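Local coordinates for protein KLTH0A00704p (Lachancea thermotolerans, PDB 4J2G) that takes part in autophagy as Atg13, whose HORMA domain, the part present here, mediates recruitment of PI 3-kinase, at residues E24-F29 with S158-Q163; L36-K41 with L89-Y94; N114-C119 with I226-N231; I127-W132 with C267-N272. The protein carries 1 engineered substitution. All blocks are in the same frame, centred on the assembly; numbering follows the deposited sequence.

How the interactions relate
The four contacts run the length of one HORMA domain, the fold it shares with Mad2. Interactions 1 and 2 both use helix 18-39, their centres about 21 Å apart: the first pairs it with helix 158-177 at one end of the domain, the second lays its C-terminal end on strand 89-96. That strand neighbours strand 126-136 in the five-stranded sheet, so interactions 2 and 4 touch. Interaction 4 joins strand 126-136 to strand 268-271 of the small sheet, and interaction 3, its centre about 13 Å from that of interaction 4, fixes a loop to strand 115-120. Along the chain interaction 2 closes first. Interactions 1 and 3 sit at opposite ends, centres about 42 Å apart.

Interaction 1 (E24-F29 with S158-Q163); sequences ELIDNF and SELYRQ
Leu25 lays its two methyl groups against helix 158-177, one on Leu160 and the other beside Tyr161. Its CD2 sits 3.7 Å from CD2 of Leu160, and the two leucines lie alongside, running in opposite senses, so that Leu25 CB also comes to 4.0 Å from Leu160 CD2. The same Leu25 methyl reaches in as far as the backbone, 3.9 Å from Tyr161 N. The second branch takes a different partner: Leu25 CD1 meets the edge of the phenol ring near its plane, 3.9 Å from Tyr161 CD1, with the side chains crossing at about a right angle. With CG of Leu160 opposite its own backbone N (chi1 168°), the CD2 methyl faces helix 24-29 and also makes a looser contact, 4.5 Å, with Ile26 CG1.

The two short axes run almost parallel, 14° apart at a spacing of 10.6 Å, a distance that the leucine side chains span. One turn on, Phe29 continues the seam onto Leu164, Leu167 and Phe168, and Leu160 also rests on Ile250 and Thr252 of strand 242-252. Elsewhere on helix 158-177, Glu159 OE2 forms a salt bridge with Arg162 NE and accepts from Gln163 NE2. Between the helices the contact is purely apolar and probably rests on van der Waals fit, with water excluded mainly on the Leu160 and Ile26 side and Tyr161 at the exposed margin.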
# COMPACT_ATOMS: atom_id res chain seq x y z
N GLU A 24 -22.37 7.41 -4.77
CA GLU A 24 -21.50 8.58 -4.58
C GLU A 24 -20.74 8.57 -3.25
O GLU A 24 -19.63 9.11 -3.15
CB GLU A 24 -22.27 9.89 -4.71
CG GLU A 24 -22.46 10.36 -6.14
CD GLU A 24 -23.01 11.78 -6.21
OE1 GLU A 24 -23.59 12.13 -7.27
OE2 GLU A 24 -22.85 12.55 -5.21
N LEU A 25 -21.36 8.00 -2.23
CA LEU A 25 -20.70 7.79 -0.97
C LEU A 25 -19.49 6.83 -1.25
O LEU A 25 -18.35 7.18 -1.01
CB LEU A 25 -21.69 7.18 0.01
CG LEU A 25 -21.94 7.82 1.38
CD1 LEU A 25 -21.90 9.35 1.32
CD2 LEU A 25 -23.26 7.34 1.98
N ILE A 26 -19.78 5.68 -1.85
CA ILE A 26 -18.77 4.71 -2.18
C ILE A 26 -17.57 5.28 -2.93
O ILE A 26 -16.43 5.19 -2.45
CB ILE A 26 -19.37 3.48 -2.85
CG1 ILE A 26 -20.29 2.76 -1.85
CG2 ILE A 26 -18.26 2.50 -3.25
CD1 ILE A 26 -21.36 1.90 -2.49
N ASP A 27 -17.83 5.88 -4.08
CA ASP A 27 -16.78 6.44 -4.94
C ASP A 27 -15.95 7.53 -4.21
O ASP A 27 -14.72 7.65 -4.42
CB ASP A 27 -17.39 6.98 -6.22
CG ASP A 27 -16.38 7.61 -7.17
OD1 ASP A 27 -15.39 6.98 -7.62
OD2 ASP A 27 -16.59 8.76 -7.50
N ASN A 28 -16.61 8.28 -3.33
CA ASN A 28 -15.98 9.37 -2.62
C ASN A 28 -15.04 8.80 -1.54
O ASN A 28 -13.98 9.36 -1.26
CB ASN A 28 -17.01 10.27 -1.93
CG ASN A 28 -17.59 11.33 -2.86
OD1 ASN A 28 -17.05 11.66 -3.93
ND2 ASN A 28 -18.71 11.90 -2.44
N PHE A 29 -15.45 7.68 -0.97
CA PHE A 29 -14.63 7.04 -0.00
C PHE A 29 -13.32 6.54 -0.67
O PHE A 29 -12.20 6.80 -0.17
CB PHE A 29 -15.35 5.87 0.57
CG PHE A 29 -14.61 5.28 1.67
CD1 PHE A 29 -14.62 5.91 2.94
CD2 PHE A 29 -13.83 4.17 1.45
CE1 PHE A 29 -13.86 5.41 3.97
CE2 PHE A 29 -13.05 3.66 2.48
CZ PHE A 29 -13.06 4.28 3.73
N SER A 158 -28.03 7.21 5.62
CA SER A 158 -27.23 7.88 6.61
C SER A 158 -26.44 6.81 7.35
O SER A 158 -25.41 7.09 7.96
CB SER A 158 -28.14 8.64 7.57
OG SER A 158 -27.68 9.98 7.72
N GLU A 159 -26.93 5.58 7.28
CA GLU A 159 -26.26 4.49 7.96
C GLU A 159 -24.99 4.04 7.26
O GLU A 159 -24.00 3.74 7.92
CB GLU A 159 -27.20 3.30 8.22
CG GLU A 159 -26.74 2.43 9.40
CD GLU A 159 -25.99 3.18 10.51
OE1 GLU A 159 -26.26 4.38 10.76
OE2 GLU A 159 -25.10 2.57 11.14
N LEU A 160 -24.99 4.01 5.93
CA LEU A 160 -23.76 3.72 5.21
C LEU A 160 -22.78 4.86 5.35
O LEU A 160 -21.58 4.68 5.21
CB LEU A 160 -24.03 3.50 3.74
CG LEU A 160 -22.80 3.49 2.86
CD1 LEU A 160 -22.03 2.18 3.01
CD2 LEU A 160 -23.22 3.71 1.42
N TYR A 161 -23.30 6.05 5.61
CA TYR A 161 -22.44 7.18 5.79
C TYR A 161 -21.66 6.99 7.08
O TYR A 161 -20.48 7.31 7.14
CB TYR A 161 -23.24 8.46 5.88
CG TYR A 161 -22.33 9.62 6.12
CD1 TYR A 161 -21.46 10.05 5.11
CD2 TYR A 161 -22.29 10.26 7.35
CE1 TYR A 161 -20.58 11.09 5.32
CE2 TYR A 161 -21.42 11.32 7.56
CZ TYR A 161 -20.57 11.71 6.54
OH TYR A 161 -19.71 12.76 6.71
N ARG A 162 -22.31 6.44 8.09
CA ARG A 162 -21.70 6.32 9.38
C ARG A 162 -20.68 5.18 9.36
O ARG A 162 -19.62 5.30 9.95
CB ARG A 162 -22.77 6.13 10.46
CG ARG A 162 -22.28 6.34 11.87
CD ARG A 162 -23.16 5.59 12.84
NE ARG A 162 -23.15 4.15 12.60
CZ ARG A 162 -22.74 3.23 13.48
NH1 ARG A 162 -22.31 3.59 14.69
NH2 ARG A 162 -22.77 1.95 13.15
N GLN A 163 -21.02 4.08 8.69
CA GLN A 163 -20.10 2.97 8.45
C GLN A 163 -18.80 3.43 7.75
O GLN A 163 -17.77 2.83 7.95
CB GLN A 163 -20.72 1.89 7.56
CG GLN A 163 -22.04 1.29 8.02
CD GLN A 163 -21.89 0.46 9.26
OE1 GLN A 163 -21.10 -0.48 9.29
NE2 GLN A 163 -22.65 0.81 10.30

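Interaction 2 (L36-K41 with L89-Y94); sequences LICHSK and LVIETY
Ile37 and Ile91 cross obliquely, branch against branch, and carry the closest part of this contact between a helix end and a strand. CG2 of Ile37 meets Ile91 twice, at 3.7 Å from its CD1 and 3.8 Å from its CG2, while the far methyls also come together, with Ile37 CD1 3.9 Å from Ile91 CD1. Both isoleucines have CG1 opposite the carbonyl carbon (chi1 -71° and -63°), which turns CG2 of Ile37 into the fork of Ile91, between its CD1 and CG2. Beside them Cys38 SG adds a looser contact, 4.4 Å from Ile91 CG2.

Farther along the strand, Lys41 and Thr93 cross at about a right angle, the lysine CG 4.2 Å from the threonine CG2. The lysine chain bends at chi2 (-73°) and again at chi4, folding NZ back to donate to Ser40 OG at 2.7 Å; that hydroxyl in turn donates to Ile37 O, a chain of two bonds that ties the lysine back to the last turn. Thr93 OG1 is engaged by Glu130 OE1, which is also a distant, weak ion-pair partner of Lys41 NZ. Replacing the lysine by alanine removes the methylenes facing Thr93 and would probably leave Ser40 OG without its ammonium donor and Glu130 without this weak ionic partner.

Strand 89-96 lies between strands 201-208 and 126-136. Cys38 touches Thr204 on the first and Ile37 touches Trp132 on the second, while Leu36 packs on Phe168 and Leu171 of helix 158-177, so the end of helix 18-39 is wedged between sheet and helix.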
# COMPACT_ATOMS: atom_id res chain seq x y z
N LEU A 36 -5.70 9.76 1.73
CA LEU A 36 -5.09 9.47 3.01
C LEU A 36 -3.77 8.65 2.88
O LEU A 36 -2.70 9.06 3.35
CB LEU A 36 -6.07 8.64 3.80
CG LEU A 36 -6.39 8.75 5.28
CD1 LEU A 36 -6.48 7.34 5.88
CD2 LEU A 36 -5.48 9.67 6.09
N ILE A 37 -3.87 7.50 2.22
CA ILE A 37 -2.78 6.57 2.10
C ILE A 37 -1.58 7.23 1.39
O ILE A 37 -0.49 7.22 1.93
CB ILE A 37 -3.26 5.30 1.39
CG1 ILE A 37 -4.19 4.48 2.30
CG2 ILE A 37 -2.12 4.41 0.97
CD1 ILE A 37 -4.80 3.33 1.54
N CYS A 38 -1.80 7.85 0.24
CA CYS A 38 -0.74 8.62 -0.46
C CYS A 38 -0.15 9.84 0.30
O CYS A 38 1.05 10.05 0.28
CB CYS A 38 -1.21 9.04 -1.88
SG CYS A 38 -1.55 7.58 -2.94
N HIS A 39 -0.98 10.63 0.99
CA HIS A 39 -0.46 11.83 1.64
C HIS A 39 0.38 11.49 2.90
O HIS A 39 1.15 12.30 3.39
CB HIS A 39 -1.60 12.78 2.01
CG HIS A 39 -2.23 13.46 0.84
ND1 HIS A 39 -1.66 13.46 -0.43
CD2 HIS A 39 -3.36 14.20 0.74
CE1 HIS A 39 -2.43 14.15 -1.25
NE2 HIS A 39 -3.47 14.61 -0.57
N SER A 40 0.22 10.28 3.41
CA SER A 40 0.97 9.84 4.57
C SER A 40 2.44 9.52 4.30
O SER A 40 3.17 9.26 5.24
CB SER A 40 0.33 8.59 5.13
OG SER A 40 0.75 7.41 4.38
N LYS A 41 2.88 9.48 3.06
CA LYS A 41 4.30 9.04 2.79
C LYS A 41 5.08 10.05 2.03
O LYS A 41 4.50 10.97 1.49
CB LYS A 41 4.36 7.68 2.07
CG LYS A 41 3.57 6.55 2.76
CD LYS A 41 4.25 6.05 4.05
CE LYS A 41 3.30 5.33 5.04
NZ LYS A 41 1.97 5.04 4.40
N LEU A 89 -8.86 -0.65 -6.69
CA LEU A 89 -7.86 0.39 -6.44
C LEU A 89 -6.67 -0.18 -5.69
O LEU A 89 -6.79 -0.63 -4.56
CB LEU A 89 -8.49 1.58 -5.70
CG LEU A 89 -7.84 2.91 -5.16
CD1 LEU A 89 -6.36 3.07 -5.24
CD2 LEU A 89 -8.48 4.13 -5.80
N VAL A 90 -5.52 -0.17 -6.38
CA VAL A 90 -4.26 -0.68 -5.89
C VAL A 90 -3.30 0.44 -5.58
O VAL A 90 -3.16 1.38 -6.34
CB VAL A 90 -3.71 -1.72 -6.87
CG1 VAL A 90 -2.24 -2.17 -6.54
CG2 VAL A 90 -4.65 -2.90 -6.77
N ILE A 91 -2.69 0.38 -4.39
CA ILE A 91 -1.68 1.37 -4.00
C ILE A 91 -0.35 0.69 -3.63
O ILE A 91 -0.35 -0.19 -2.81
CB ILE A 91 -2.14 2.25 -2.86
CG1 ILE A 91 -3.38 3.06 -3.32
CG2 ILE A 91 -1.06 3.28 -2.45
CD1 ILE A 91 -4.02 3.85 -2.20
N GLU A 92 0.74 1.08 -4.26
CA GLU A 92 2.05 0.52 -3.91
C GLU A 92 2.84 1.58 -3.14
O GLU A 92 2.80 2.72 -3.49
CB GLU A 92 2.77 0.15 -5.16
CG GLU A 92 2.14 -1.06 -5.88
CD GLU A 92 3.08 -1.57 -7.02
OE1 GLU A 92 3.86 -0.76 -7.57
OE2 GLU A 92 3.06 -2.76 -7.33
N THR A 93 3.52 1.20 -2.06
CA THR A 93 4.33 2.11 -1.27
C THR A 93 5.71 1.53 -1.41
O THR A 93 5.90 0.33 -1.23
CB THR A 93 3.92 2.12 0.21
OG1 THR A 93 2.60 2.71 0.34
CG2 THR A 93 4.91 2.98 1.07
N TYR A 94 6.67 2.37 -1.75
CA TYR A 94 8.03 1.83 -1.97
C TYR A 94 9.10 2.75 -1.43
O TYR A 94 8.85 3.92 -1.22
CB TYR A 94 8.27 1.55 -3.46
CG TYR A 94 7.96 2.78 -4.30
CD1 TYR A 94 6.70 2.96 -4.87
CD2 TYR A 94 8.90 3.77 -4.48
CE1 TYR A 94 6.40 4.10 -5.58
CE2 TYR A 94 8.60 4.89 -5.23
CZ TYR A 94 7.36 5.04 -5.79
OH TYR A 94 7.08 6.18 -6.51

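Interaction 3 (N114-C119 with I226-N231); sequences NPWNVC and IATYSN
An indole laid flat on main chain is the striking feature: the face of Trp116 covers the backbone of Ile226 and Ala227. Ile226 CA lies over the six-membered ring, 4.0 Å from its centroid and 17° off the normal, a CH-pi contact. Over a face of the indole too is Ala227 N, 3.4 Å from Trp116 CZ3.

Side chains frame this central overlap. Ile226 crosses the indole at about a right angle, with its CG1 4.1 Å from Trp116 CD1 and its CG2 at the same distance from Trp116 CE2. On the six-membered ring, CZ3 of Trp116 meets Ala227 CB at 3.8 Å and CZ2 meets Thr228 CG2 at 4.0 Å. The threonine methyl can reach the ring because CG2 is set opposite the carbonyl carbon, while OG1 takes the position between N and C (chi1 56°). Ile226 to Tyr229 form a type I beta turn, closed by a weak bond from Tyr229 N to Ile226 O; the turn presents its leading backbone to the indole. The rotation of the tryptophan is probably set further by NE1, which bonds to Asp110 OD2.

Trp116 belongs to strand 115-120, an outer strand of the three-stranded sheet, paired with strand 105-109. Ile226 reaches across to Leu108 on that middle strand, so the long loop between strands 201-208 and 242-252 is pinned against the sheet.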
# COMPACT_ATOMS: atom_id res chain seq x y z
N ASN A 114 20.31 -7.33 13.30
CA ASN A 114 21.42 -7.73 12.38
C ASN A 114 21.17 -7.30 10.92
O ASN A 114 20.09 -7.50 10.40
CB ASN A 114 21.69 -9.25 12.51
CG ASN A 114 22.17 -9.62 13.93
OD1 ASN A 114 23.00 -8.92 14.50
ND2 ASN A 114 21.61 -10.65 14.52
N PRO A 115 22.21 -6.80 10.23
CA PRO A 115 22.22 -6.30 8.85
C PRO A 115 22.28 -7.32 7.78
O PRO A 115 22.98 -8.32 7.91
CB PRO A 115 23.51 -5.44 8.78
CG PRO A 115 24.44 -6.10 9.75
CD PRO A 115 23.55 -6.68 10.87
N TRP A 116 21.57 -7.04 6.69
CA TRP A 116 21.47 -7.90 5.53
C TRP A 116 21.65 -6.98 4.38
O TRP A 116 21.09 -5.88 4.38
CB TRP A 116 20.11 -8.61 5.42
CG TRP A 116 19.85 -9.56 6.60
CD1 TRP A 116 19.55 -9.20 7.84
CD2 TRP A 116 19.97 -11.01 6.63
NE1 TRP A 116 19.43 -10.28 8.66
CE2 TRP A 116 19.72 -11.41 7.94
CE3 TRP A 116 20.39 -11.97 5.68
CZ2 TRP A 116 19.77 -12.75 8.35
CZ3 TRP A 116 20.42 -13.29 6.06
CH2 TRP A 116 20.11 -13.68 7.38
N ASN A 117 22.40 -7.42 3.39
CA ASN A 117 22.56 -6.62 2.20
C ASN A 117 21.35 -6.70 1.34
O ASN A 117 20.78 -7.78 1.17
CB ASN A 117 23.72 -7.16 1.34
CG ASN A 117 25.05 -6.53 1.69
OD1 ASN A 117 25.18 -5.77 2.65
ND2 ASN A 117 26.05 -6.84 0.90
N VAL A 118 21.02 -5.56 0.72
CA VAL A 118 19.90 -5.47 -0.22
C VAL A 118 20.35 -5.16 -1.65
O VAL A 118 20.07 -5.93 -2.56
CB VAL A 118 18.85 -4.42 0.22
CG1 VAL A 118 17.64 -4.47 -0.70
CG2 VAL A 118 18.46 -4.65 1.68
N CYS A 119 20.97 -4.02 -1.87
CA CYS A 119 21.43 -3.67 -3.23
C CYS A 119 22.38 -2.50 -3.22
O CYS A 119 22.50 -1.81 -2.22
CB CYS A 119 20.25 -3.39 -4.15
SG CYS A 119 19.05 -2.16 -3.51
N ILE A 226 15.98 -11.16 4.21
CA ILE A 226 16.40 -11.77 5.42
C ILE A 226 16.12 -13.26 5.23
O ILE A 226 14.95 -13.69 5.26
CB ILE A 226 15.48 -11.24 6.54
CG1 ILE A 226 15.67 -9.72 6.67
CG2 ILE A 226 15.67 -12.01 7.86
CD1 ILE A 226 14.63 -9.01 7.57
N ALA A 227 17.20 -14.04 5.10
CA ALA A 227 17.15 -15.47 4.77
C ALA A 227 16.75 -16.33 5.96
O ALA A 227 16.50 -17.51 5.80
CB ALA A 227 18.48 -15.96 4.15
N THR A 228 16.67 -15.77 7.16
CA THR A 228 16.11 -16.56 8.28
C THR A 228 14.60 -16.86 8.19
O THR A 228 14.09 -17.66 8.94
CB THR A 228 16.33 -15.93 9.66
OG1 THR A 228 15.79 -14.62 9.66
CG2 THR A 228 17.78 -15.84 9.99
N TYR A 229 13.88 -16.20 7.29
CA TYR A 229 12.46 -16.46 7.18
C TYR A 229 12.18 -17.79 6.54
O TYR A 229 12.73 -18.11 5.48
CB TYR A 229 11.80 -15.34 6.34
CG TYR A 229 11.46 -14.17 7.21
CD1 TYR A 229 10.49 -14.29 8.21
CD2 TYR A 229 12.12 -12.94 7.07
CE1 TYR A 229 10.20 -13.20 9.05
CE2 TYR A 229 11.82 -11.84 7.88
CZ TYR A 229 10.83 -11.97 8.83
OH TYR A 229 10.51 -10.88 9.63
N SER A 230 11.30 -18.56 7.17
CA SER A 230 10.89 -19.82 6.59
C SER A 230 9.37 -19.90 6.26
O SER A 230 8.47 -19.84 7.15
CB SER A 230 11.34 -20.95 7.52
OG SER A 230 11.79 -22.04 6.74
N ASN A 231 9.10 -19.99 4.97
CA ASN A 231 7.75 -20.03 4.45
C ASN A 231 7.02 -21.30 4.85
O ASN A 231 7.56 -22.42 4.71
CB ASN A 231 7.78 -19.89 2.96
CG ASN A 231 8.39 -18.58 2.52
OD1 ASN A 231 8.48 -17.63 3.30
ND2 ASN A 231 8.77 -18.50 1.26

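Interaction 4 (I127-W132 with C267-N272); sequences IMLERW and CDFHVN. With SO4 (sulfate ion), chain C.
Phe269 pushes its ring against Leu129 and Ile127, and this buried cluster is the tight part of the contact. Leu129 CD2 comes to 3.6 Å from Phe269 CE2, the leucine lying alongside the ring and pointing the other way; Ile127 CG2 is 3.7 Å from Phe269 CZ. The two aliphatic groups meet adjacent ring atoms, CZ and CE2. Looser is Cys267, whose SG stands 4.2 Å from Leu129 CD2. The beta bulge at Leu129 and Glu130, opposite Thr93, breaks the alternation of strand 126-136. Glu130 OE1 accepts a nearly straight bond (171°) from Trp132 NE1, in the indole plane.

Arg131, partly exposed, points elsewhere and holds a sulfate ion, probably from the crystallisation liquor. Arg131 NH2 bonds to sulfate O4 at 2.7 Å and Arg131 NH1 to sulfate O1 at 3.1 Å, the anion standing at the guanidinium edge, while the CE methyl of selenomethionine Met128 lies over a face of the group. Backbone N atoms of Leu221 and Ser222 also bond to the sulfate, and Glu92 OE2 forms a salt bridge with Arg131 NH2. A leucine in place of Arg131 would probably strip the sulfate of its guanidinium partner and leave the Glu92 carboxylate short of one counter-charge. One side packs apolar groups against Phe269, with Glu130 held by polar partners farther along, while the other offers a site consistent with binding phosphate-like anions.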
# COMPACT_ATOMS: atom_id res chain seq x y z
N ILE A 127 12.35 -0.32 -3.58
CA ILE A 127 12.02 -1.51 -2.79
C ILE A 127 10.59 -1.37 -2.38
O ILE A 127 10.24 -0.41 -1.68
CB ILE A 127 12.91 -1.62 -1.56
CG1 ILE A 127 14.37 -1.72 -2.01
CG2 ILE A 127 12.49 -2.75 -0.57
CD1 ILE A 127 15.36 -1.29 -0.94
N MSE A 128 9.75 -2.34 -2.78
CA MSE A 128 8.34 -2.37 -2.41
C MSE A 128 8.19 -2.56 -0.94
O MSE A 128 8.90 -3.36 -0.34
CB MSE A 128 7.76 -3.60 -3.08
CG MSE A 128 7.27 -3.28 -4.46
SE MSE A 128 5.97 -1.83 -4.63
CE MSE A 128 4.62 -2.90 -3.67
N LEU A 129 7.24 -1.85 -0.31
CA LEU A 129 7.07 -2.00 1.09
C LEU A 129 5.62 -2.41 1.47
O LEU A 129 5.43 -3.11 2.45
CB LEU A 129 7.41 -0.64 1.77
CG LEU A 129 8.81 -0.02 1.56
CD1 LEU A 129 8.91 1.38 2.09
CD2 LEU A 129 9.88 -0.91 2.15
N GLU A 130 4.64 -1.89 0.75
CA GLU A 130 3.25 -2.16 1.08
C GLU A 130 2.48 -2.23 -0.21
O GLU A 130 2.77 -1.48 -1.16
CB GLU A 130 2.58 -1.02 1.85
CG GLU A 130 3.29 -0.55 3.10
CD GLU A 130 2.62 0.74 3.72
OE1 GLU A 130 2.08 1.67 2.99
OE2 GLU A 130 2.69 0.81 4.96
N ARG A 131 1.44 -3.06 -0.22
CA ARG A 131 0.51 -2.97 -1.36
C ARG A 131 -0.91 -3.06 -0.86
O ARG A 131 -1.28 -4.06 -0.27
CB ARG A 131 0.78 -4.04 -2.40
CG ARG A 131 -0.04 -3.87 -3.70
CD ARG A 131 0.31 -5.02 -4.67
NE ARG A 131 1.58 -4.79 -5.39
CZ ARG A 131 2.62 -5.63 -5.43
NH1 ARG A 131 2.59 -6.79 -4.80
NH2 ARG A 131 3.69 -5.31 -6.14
N TRP A 132 -1.68 -2.01 -1.11
CA TRP A 132 -3.07 -1.88 -0.61
C TRP A 132 -3.98 -2.22 -1.75
O TRP A 132 -3.66 -1.99 -2.92
CB TRP A 132 -3.35 -0.42 -0.23
CG TRP A 132 -2.56 0.11 0.90
CD1 TRP A 132 -1.24 0.59 0.86
CD2 TRP A 132 -2.99 0.25 2.25
NE1 TRP A 132 -0.85 0.96 2.11
CE2 TRP A 132 -1.91 0.82 2.97
CE3 TRP A 132 -4.20 -0.05 2.93
CZ2 TRP A 132 -1.98 1.12 4.34
CZ3 TRP A 132 -4.27 0.23 4.26
CH2 TRP A 132 -3.15 0.80 4.98
N CYS A 267 11.29 -2.95 7.94
CA CYS A 267 11.59 -1.76 7.16
C CYS A 267 12.75 -0.98 7.80
O CYS A 267 12.90 0.20 7.58
CB CYS A 267 10.37 -0.84 7.15
SG CYS A 267 8.97 -1.46 6.24
N ASP A 268 13.54 -1.61 8.65
CA ASP A 268 14.60 -0.82 9.26
C ASP A 268 15.78 -0.78 8.26
O ASP A 268 16.72 -1.47 8.47
CB ASP A 268 14.99 -1.45 10.61
CG ASP A 268 16.02 -0.61 11.39
OD1 ASP A 268 16.28 0.55 11.05
OD2 ASP A 268 16.58 -1.13 12.35
N PHE A 269 15.61 -0.08 7.13
CA PHE A 269 16.61 0.13 6.06
C PHE A 269 17.65 1.21 6.36
O PHE A 269 17.35 2.16 7.08
CB PHE A 269 15.91 0.53 4.76
CG PHE A 269 15.13 -0.59 4.13
CD1 PHE A 269 15.76 -1.57 3.36
CD2 PHE A 269 13.75 -0.68 4.33
CE1 PHE A 269 15.03 -2.63 2.77
CE2 PHE A 269 13.01 -1.73 3.73
CZ PHE A 269 13.65 -2.72 2.97
N HIS A 270 18.87 1.05 5.81
CA HIS A 270 20.00 1.92 6.08
C HIS A 270 20.73 2.13 4.76
O HIS A 270 20.70 1.30 3.84
CB HIS A 270 20.90 1.38 7.21
CG HIS A 270 20.23 1.37 8.55
ND1 HIS A 270 19.90 2.52 9.22
CD2 HIS A 270 19.70 0.36 9.28
CE1 HIS A 270 19.26 2.23 10.35
NE2 HIS A 270 19.14 0.92 10.41
N VAL A 271 21.32 3.28 4.63
CA VAL A 271 22.08 3.57 3.43
C VAL A 271 23.50 3.97 3.86
O VAL A 271 23.69 4.80 4.75
CB VAL A 271 21.41 4.64 2.57
CG1 VAL A 271 22.02 4.64 1.19
CG2 VAL A 271 19.91 4.35 2.44
N ASN A 272 24.50 3.32 3.28
CA ASN A 272 25.87 3.63 3.65
C ASN A 272 26.82 3.90 2.50
O ASN A 272 27.01 3.02 1.68
CB ASN A 272 26.39 2.58 4.60
CG ASN A 272 25.92 2.85 6.02
OD1 ASN A 272 26.38 3.80 6.65
ND2 ASN A 272 24.97 2.06 6.50
S SO4 C . 5.82 -8.22 -6.07
O1 SO4 C . 4.54 -8.90 -6.05
O2 SO4 C . 6.72 -9.20 -5.45
O3 SO4 C . 6.44 -7.85 -7.36
O4 SO4 C . 5.64 -6.94 -5.36